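Local coordinates for conserved lipoprotein, putative (Clostridium novyi, PDB 4L1N) that is of unknown function but is probably a membrane-anchored lipoprotein of the DUF4652 family, which is grouped with the beta-propellers, at residues 179-184 against 201-206. Sequence-based numbering, arbitrary orientation.
Sequences DKIDVQ and KTITVK
I181 and I203 face each other as a hydrogen-bonded pair of an antiparallel ladder, with bonds in both directions: I181 N donates to I203 O at 3.0 Å and I203 N to I181 O at 2.8 Å. On the face of the sheet that carries their side chains, CG1 of I203 sits between its own backbone N and carbonyl carbon (chi1 56°) and lies 3.7 Å from CB of I181. Its CD1 reaches CG2 of V183 at 4.0 Å, a looser apolar contact diagonal to the pairing, in which the two side chains cross at a slant. In I181, CG1 lies beside the backbone N, anti to the carbonyl carbon (chi1 -51°), and CD1 beyond it meets CG1 of V205 at 3.6 Å, the two side chains crossing at about a right angle. V183 and K201 form the next hydrogen-bonded pair, and V205 N donates to D179 O, carrying the pairing past the end of strand 201-204.

The other face is polar. OG1 of T202 donates to OD1 of D182 at 2.6 Å, approaching from above the carboxylate plane (38° out of it), while the two side chains lie alongside one another. K180 runs beside T204, its CE 3.6 Å from OG1 of T204.

The two strands form a beta hairpin near the surface. Strand 180-188 is the middle of a three-stranded antiparallel sheet, with strand 169-177 on its far side, where D182 bonds to V175 through the backbone and I181 touches A174 and K176. Y162, from a loop, packs against V183, K201 and I203, and F126 against I181.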
ATOM      1  N   ASP A 179      -1.712  15.884  10.740  1.00 70.43           N
ATOM      2  CA  ASP A 179      -0.413  15.406  11.202  1.00 68.59           C
ATOM      3  C   ASP A 179      -0.518  14.033  11.880  1.00 66.97           C
ATOM      4  O   ASP A 179       0.506  13.503  12.291  1.00 67.29           O
ATOM      5  CB  ASP A 179       0.215  16.439  12.173  1.00 73.57           C
ATOM      6  CG  ASP A 179      -0.616  16.794  13.413  1.00 94.58           C
ATOM      7  OD1 ASP A 179      -1.831  17.114  13.257  1.00 97.15           O
ATOM      8  OD2 ASP A 179      -0.037  16.824  14.531  1.00102.86           O
ATOM      9  N   LYS A 180      -1.735  13.458  12.010  1.00 59.08           N
ATOM     10  CA  LYS A 180      -1.946  12.177  12.714  1.00 54.24           C
ATOM     11  C   LYS A 180      -2.394  11.040  11.810  1.00 54.34           C
ATOM     12  O   LYS A 180      -3.257  11.235  10.952  1.00 55.17           O
ATOM     13  CB  LYS A 180      -3.020  12.324  13.820  1.00 55.43           C
ATOM     14  CG  LYS A 180      -2.835  13.474  14.794  1.00 56.95           C
ATOM     15  CD  LYS A 180      -2.086  13.070  16.057  1.00 52.61           C
ATOM     16  CE  LYS A 180      -1.597  14.286  16.813  1.00 54.54           C
ATOM     17  NZ  LYS A 180      -2.692  14.942  17.588  1.00 72.67           N
ATOM     18  N   ILE A 181      -1.893   9.824  12.079  1.00 47.46           N
ATOM     19  CA  ILE A 181      -2.297   8.614  11.360  1.00 45.26           C
ATOM     20  C   ILE A 181      -2.765   7.591  12.383  1.00 50.69           C
ATOM     21  O   ILE A 181      -2.034   7.315  13.321  1.00 51.18           O
ATOM     22  CB  ILE A 181      -1.179   8.029  10.431  1.00 46.56           C
ATOM     23  CG1 ILE A 181      -0.562   9.099   9.491  1.00 48.48           C
ATOM     24  CG2 ILE A 181      -1.679   6.829   9.646  1.00 44.75           C
ATOM     25  CD1 ILE A 181       0.696   8.695   8.799  1.00 53.59           C
ATOM     26  N   ASP A 182      -3.983   7.050  12.212  1.00 47.32           N
ATOM     27  CA  ASP A 182      -4.542   5.951  12.997  1.00 45.42           C
ATOM     28  C   ASP A 182      -4.126   4.650  12.293  1.00 47.33           C
ATOM     29  O   ASP A 182      -4.536   4.413  11.155  1.00 47.61           O
ATOM     30  CB  ASP A 182      -6.076   6.070  13.066  1.00 48.53           C
ATOM     31  CG  ASP A 182      -6.675   6.948  14.135  1.00 61.27           C
ATOM     32  OD1 ASP A 182      -5.912   7.618  14.852  1.00 62.67           O
ATOM     33  OD2 ASP A 182      -7.911   6.957  14.264  1.00 69.28           O
ATOM     34  N   VAL A 183      -3.272   3.844  12.922  1.00 41.23           N
ATOM     35  CA  VAL A 183      -2.727   2.625  12.319  1.00 38.23           C
ATOM     36  C   VAL A 183      -3.419   1.388  12.920  1.00 43.20           C
ATOM     37  O   VAL A 183      -3.360   1.209  14.149  1.00 43.03           O
ATOM     38  CB  VAL A 183      -1.183   2.594  12.527  1.00 39.93           C
ATOM     39  CG1 VAL A 183      -0.555   1.330  11.982  1.00 39.00           C
ATOM     40  CG2 VAL A 183      -0.505   3.821  11.924  1.00 40.25           C
ATOM     41  N   GLN A 184      -4.078   0.532  12.064  1.00 38.46           N
ATOM     42  CA  GLN A 184      -4.668  -0.689  12.599  1.00 37.99           C
ATOM     43  C   GLN A 184      -3.696  -1.796  12.509  1.00 41.82           C
ATOM     44  O   GLN A 184      -3.157  -2.079  11.433  1.00 41.71           O
ATOM     45  CB  GLN A 184      -5.975  -1.113  11.944  1.00 40.35           C
ATOM     46  CG  GLN A 184      -7.134  -0.293  12.402  1.00 58.18           C
ATOM     47  CD  GLN A 184      -7.730  -0.753  13.676  1.00 64.46           C
ATOM     48  OE1 GLN A 184      -7.903   0.031  14.581  1.00 62.65           O
ATOM     49  NE2 GLN A 184      -8.111  -1.999  13.755  1.00 54.72           N
ATOM     50  N   LYS A 201      -3.357   2.567  16.769  1.00 39.92           N
ATOM     51  CA  LYS A 201      -2.246   3.377  17.262  1.00 39.77           C
ATOM     52  C   LYS A 201      -2.214   4.634  16.481  1.00 46.43           C
ATOM     53  O   LYS A 201      -2.157   4.586  15.255  1.00 48.55           O
ATOM     54  CB  LYS A 201      -0.881   2.648  17.157  1.00 41.15           C
ATOM     55  CG  LYS A 201      -0.788   1.251  17.804  1.00 37.46           C
ATOM     56  CD  LYS A 201      -1.040   1.247  19.289  1.00 35.45           C
ATOM     57  CE  LYS A 201       0.069   0.596  20.063  1.00 41.34           C
ATOM     58  NZ  LYS A 201      -0.493  -0.250  21.153  1.00 57.63           N
ATOM     59  N   THR A 202      -2.256   5.765  17.167  1.00 42.79           N
ATOM     60  CA  THR A 202      -2.193   7.065  16.532  1.00 43.05           C
ATOM     61  C   THR A 202      -0.742   7.479  16.581  1.00 49.06           C
ATOM     62  O   THR A 202      -0.152   7.505  17.659  1.00 51.27           O
ATOM     63  CB  THR A 202      -3.192   8.016  17.214  1.00 45.94           C
ATOM     64  OG1 THR A 202      -4.487   7.470  16.994  1.00 47.68           O
ATOM     65  CG2 THR A 202      -3.178   9.420  16.646  1.00 41.76           C
ATOM     66  N   ILE A 203      -0.154   7.739  15.413  1.00 45.31           N
ATOM     67  CA  ILE A 203       1.226   8.209  15.258  1.00 45.18           C
ATOM     68  C   ILE A 203       1.209   9.684  14.804  1.00 50.85           C
ATOM     69  O   ILE A 203       0.275  10.105  14.127  1.00 52.47           O
ATOM     70  CB  ILE A 203       2.093   7.309  14.311  1.00 46.66           C
ATOM     71  CG1 ILE A 203       1.477   7.154  12.906  1.00 46.05           C
ATOM     72  CG2 ILE A 203       2.392   5.946  14.953  1.00 45.39           C
ATOM     73  CD1 ILE A 203       2.377   6.562  11.867  1.00 48.91           C
ATOM     74  N   THR A 204       2.212  10.473  15.207  1.00 48.38           N
ATOM     75  CA  THR A 204       2.339  11.867  14.765  1.00 50.66           C
ATOM     76  C   THR A 204       3.413  11.876  13.637  1.00 57.16           C
ATOM     77  O   THR A 204       4.382  11.109  13.683  1.00 54.59           O
ATOM     78  CB  THR A 204       2.623  12.812  15.947  1.00 55.26           C
ATOM     79  OG1 THR A 204       1.631  12.624  16.944  1.00 61.43           O
ATOM     80  CG2 THR A 204       2.531  14.234  15.569  1.00 55.77           C
ATOM     81  N   VAL A 205       3.202  12.688  12.598  1.00 59.23           N
ATOM     82  CA  VAL A 205       4.129  12.747  11.458  1.00 60.75           C
ATOM     83  C   VAL A 205       4.580  14.170  11.144  1.00 70.70           C
ATOM     84  O   VAL A 205       3.975  15.146  11.598  1.00 71.45           O
ATOM     85  CB  VAL A 205       3.554  12.067  10.190  1.00 63.03           C
ATOM     86  CG1 VAL A 205       3.385  10.565  10.401  1.00 60.03           C
ATOM     87  CG2 VAL A 205       2.249  12.718   9.725  1.00 63.81           C
ATOM     88  N   LYS A 206       5.664  14.270  10.355  1.00 72.08           N
ATOM     89  CA  LYS A 206       6.219  15.541   9.856  1.00 80.99           C
ATOM     90  C   LYS A 206       6.257  15.514   8.311  1.00104.79           C
ATOM     91  O   LYS A 206       6.342  14.409   7.719  1.00105.32           O
ATOM     92  CB  LYS A 206       7.611  15.827  10.445  1.00 84.25           C
ATOM     93  OXT LYS A 206       6.128  16.597   7.700  1.00131.00           O
TER